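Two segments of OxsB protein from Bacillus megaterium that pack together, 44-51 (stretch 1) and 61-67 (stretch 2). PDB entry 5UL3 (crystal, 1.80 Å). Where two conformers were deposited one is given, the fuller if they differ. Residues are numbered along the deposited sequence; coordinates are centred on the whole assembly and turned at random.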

# COMPACT_ATOMS: atom_id res chain seq x y z
N GLU A 44 -0.07 -38.99 -33.02
CA GLU A 44 -1.42 -38.90 -33.59
C GLU A 44 -2.00 -37.50 -33.47
O GLU A 44 -3.20 -37.33 -33.23
N PHE A 45 -1.15 -36.48 -33.64
CA PHE A 45 -1.55 -35.08 -33.63
C PHE A 45 -0.32 -34.21 -33.89
O PHE A 45 0.64 -34.23 -33.11
N ASP A 46 -0.33 -33.46 -34.99
CA ASP A 46 0.69 -32.46 -35.26
C ASP A 46 0.03 -31.10 -35.43
O ASP A 46 -1.08 -30.99 -35.95
N TYR A 47 0.74 -30.06 -34.98
CA TYR A 47 0.22 -28.71 -34.95
C TYR A 47 1.34 -27.74 -35.30
O TYR A 47 2.52 -28.07 -35.21
N LYS A 48 0.95 -26.52 -35.68
CA LYS A 48 1.94 -25.52 -36.07
C LYS A 48 2.35 -24.62 -34.91
O LYS A 48 3.54 -24.36 -34.71
N ARG A 49 1.39 -24.12 -34.13
CA ARG A 49 1.76 -23.30 -32.98
C ARG A 49 0.65 -23.36 -31.94
O ARG A 49 -0.47 -23.80 -32.22
N ILE A 50 1.00 -22.97 -30.72
CA ILE A 50 0.03 -22.92 -29.63
C ILE A 50 0.10 -21.54 -28.98
O ILE A 50 1.09 -20.82 -29.09
N LEU A 51 -0.99 -21.20 -28.29
CA LEU A 51 -1.14 -19.96 -27.55
C LEU A 51 -1.89 -20.29 -26.27
O LEU A 51 -2.92 -20.97 -26.33
N LEU A 61 -6.24 -22.80 -23.92
CA LEU A 61 -5.20 -23.18 -24.87
C LEU A 61 -5.78 -23.21 -26.28
O LEU A 61 -6.84 -23.80 -26.51
N TYR A 62 -5.09 -22.55 -27.21
CA TYR A 62 -5.37 -22.66 -28.63
C TYR A 62 -4.28 -23.51 -29.27
O TYR A 62 -3.09 -23.22 -29.10
N VAL A 63 -4.68 -24.55 -29.98
CA VAL A 63 -3.76 -25.35 -30.77
C VAL A 63 -4.07 -25.04 -32.23
O VAL A 63 -5.15 -25.37 -32.73
N ILE A 64 -3.15 -24.35 -32.90
CA ILE A 64 -3.34 -23.95 -34.29
C ILE A 64 -2.71 -25.03 -35.16
O ILE A 64 -1.49 -25.10 -35.29
N GLU A 65 -3.56 -25.89 -35.75
CA GLU A 65 -3.06 -26.88 -36.71
C GLU A 65 -2.56 -26.17 -37.95
O GLU A 65 -1.37 -26.25 -38.27
N ASP A 66 -3.43 -25.41 -38.60
CA ASP A 66 -3.06 -24.22 -39.36
C ASP A 66 -4.18 -23.18 -39.17
O ASP A 66 -5.04 -23.32 -38.29
N SER A 67 -4.17 -22.13 -39.99
CA SER A 67 -5.18 -21.08 -39.85
C SER A 67 -6.60 -21.57 -40.15
O SER A 67 -7.56 -20.88 -39.80

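Residues 49-51 and 61-64 run as antiparallel strands, their N-to-C directions 164° apart, and the paired residues share a face of the sheet. Two hydrogen-bonded pairs set the register: Ile64 N reaches Arg49 O at 2.8 Å and Arg49 N reaches Ile64 O at 3.3 Å, while Tyr62 N to Leu51 O (2.8 Å) and Leu51 N to Tyr62 O (3.0 Å) form the second. Ile64 O also accepts from Lys48 N at 2.8 Å, so one carbonyl serves two successive amides. Side chains then alternate between the faces.

One face carries Ile50 and Val63. Val63 (chi1 t) supplies the central bump: its CG1 lies 3.5 Å from Tyr47 CB, 3.9 Å from Phe45 CZ and 4.2 Å from Ile50 CG2, so that one methyl sits in a hollow lined by three residues of the first stretch. Phe45 (t) starts sideways, but its ring comes nearer; Tyr47 (p) comes nearest through its CB, its ring also meeting that methyl obliquely (Tyr47 CG to Val63 CG1 3.7 Å), while its end leads away and its OH is hydrogen-bonded elsewhere in the structure. Ile50 (p, t) also receives Leu61 (t, p), with Ile50 CB 4.0 Å from Leu61 CD1.

The other face bears Arg49, Leu51, Tyr62 and Ile64. Ile64 (m, t) extends its CD1 over one face of the guanidinium of Arg49 (p, t, t), 3.4 Å from Arg49 NE, an apolar tip against a flat polar group whose NE and NH1 are hydrogen-bonded elsewhere. Beside them, Leu51 (t, p) places its CD2 4.0 Å from Tyr62 CD1, the tyrosine being in the m rotamer.

Past the last bridge, Arg49 with Ile64, Glu65 (m, t) has its CA-to-CB bond pointing away, yet its end comes nearer, bringing OE2, likewise satisfied elsewhere, to 3.5 Å from Phe45 CE1. Lys48 (m) points toward the second stretch and lays its CG 3.1 Å from Glu65 O. The contact buries 628 Å² in total.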

# COMPACT_ATOMS: atom_id res chain seq x y z
CB GLU A 44 -2.32 -39.92 -32.91
CG GLU A 44 -1.94 -41.36 -33.18
CD GLU A 44 -2.71 -42.32 -32.30
OE1 GLU A 44 -2.20 -42.67 -31.21
OE2 GLU A 44 -3.83 -42.71 -32.69
CB PHE A 45 -2.18 -34.70 -32.28
CG PHE A 45 -2.94 -33.40 -32.31
CD1 PHE A 45 -3.07 -32.67 -33.49
CD2 PHE A 45 -3.52 -32.90 -31.16
CE1 PHE A 45 -3.77 -31.48 -33.52
CE2 PHE A 45 -4.22 -31.71 -31.18
CZ PHE A 45 -4.34 -31.00 -32.36
CB ASP A 46 1.53 -32.81 -36.49
CG ASP A 46 2.82 -32.00 -36.56
OD1 ASP A 46 3.69 -32.19 -35.67
OD2 ASP A 46 2.97 -31.18 -37.48
CB TYR A 47 -0.38 -28.36 -33.58
CG TYR A 47 0.65 -28.35 -32.46
CD1 TYR A 47 1.37 -27.20 -32.16
CD2 TYR A 47 0.89 -29.49 -31.70
CE1 TYR A 47 2.32 -27.19 -31.15
CE2 TYR A 47 1.82 -29.48 -30.67
CZ TYR A 47 2.53 -28.33 -30.40
OH TYR A 47 3.47 -28.32 -29.39
CB LYS A 48 1.41 -24.68 -37.23
CG LYS A 48 1.58 -25.35 -38.59
CD LYS A 48 1.40 -24.36 -39.73
CE LYS A 48 1.94 -24.93 -41.04
NZ LYS A 48 1.85 -23.93 -42.14
CB ARG A 49 2.06 -21.85 -33.39
CG ARG A 49 0.88 -21.05 -33.91
CD ARG A 49 1.33 -19.65 -34.32
NE ARG A 49 0.26 -18.65 -34.17
CZ ARG A 49 0.09 -17.90 -33.09
NH1 ARG A 49 -0.91 -17.02 -33.05
NH2 ARG A 49 0.90 -18.02 -32.04
CB ILE A 50 0.25 -24.01 -28.56
CG1 ILE A 50 1.59 -23.84 -27.86
CG2 ILE A 50 0.13 -25.40 -29.17
CD1 ILE A 50 1.58 -24.35 -26.45
CB LEU A 51 -1.91 -18.92 -28.38
CG LEU A 51 -2.42 -17.67 -27.64
CD1 LEU A 51 -1.27 -16.83 -27.15
CD2 LEU A 51 -3.34 -16.85 -28.54
CB LEU A 61 -4.63 -24.56 -24.51
CG LEU A 61 -3.66 -25.17 -25.51
CD1 LEU A 61 -2.39 -24.34 -25.61
CD2 LEU A 61 -3.34 -26.60 -25.12
CB TYR A 62 -5.42 -21.28 -29.30
CG TYR A 62 -6.40 -20.35 -28.64
CD1 TYR A 62 -6.04 -19.60 -27.52
CD2 TYR A 62 -7.69 -20.22 -29.13
CE1 TYR A 62 -6.96 -18.75 -26.91
CE2 TYR A 62 -8.61 -19.37 -28.53
CZ TYR A 62 -8.24 -18.64 -27.43
OH TYR A 62 -9.18 -17.82 -26.85
CB VAL A 63 -3.90 -26.85 -30.48
CG1 VAL A 63 -2.77 -27.62 -31.16
CG2 VAL A 63 -3.90 -27.09 -28.98
CB ILE A 64 -2.73 -22.58 -34.57
CG1 ILE A 64 -3.38 -21.51 -33.68
CG2 ILE A 64 -2.89 -22.23 -36.04
CD1 ILE A 64 -2.81 -20.12 -33.89
CB GLU A 65 -4.15 -27.89 -37.08
CG GLU A 65 -4.21 -29.09 -36.16
CD GLU A 65 -4.96 -30.24 -36.79
OE1 GLU A 65 -4.63 -30.61 -37.94
OE2 GLU A 65 -5.90 -30.77 -36.15
CB ASP A 66 -2.77 -24.56 -40.83
CG ASP A 66 -4.02 -24.93 -41.63
OD1 ASP A 66 -5.11 -25.13 -41.05
OD2 ASP A 66 -3.90 -25.02 -42.87
CB SER A 67 -4.85 -19.88 -40.74
OG SER A 67 -5.13 -20.16 -42.10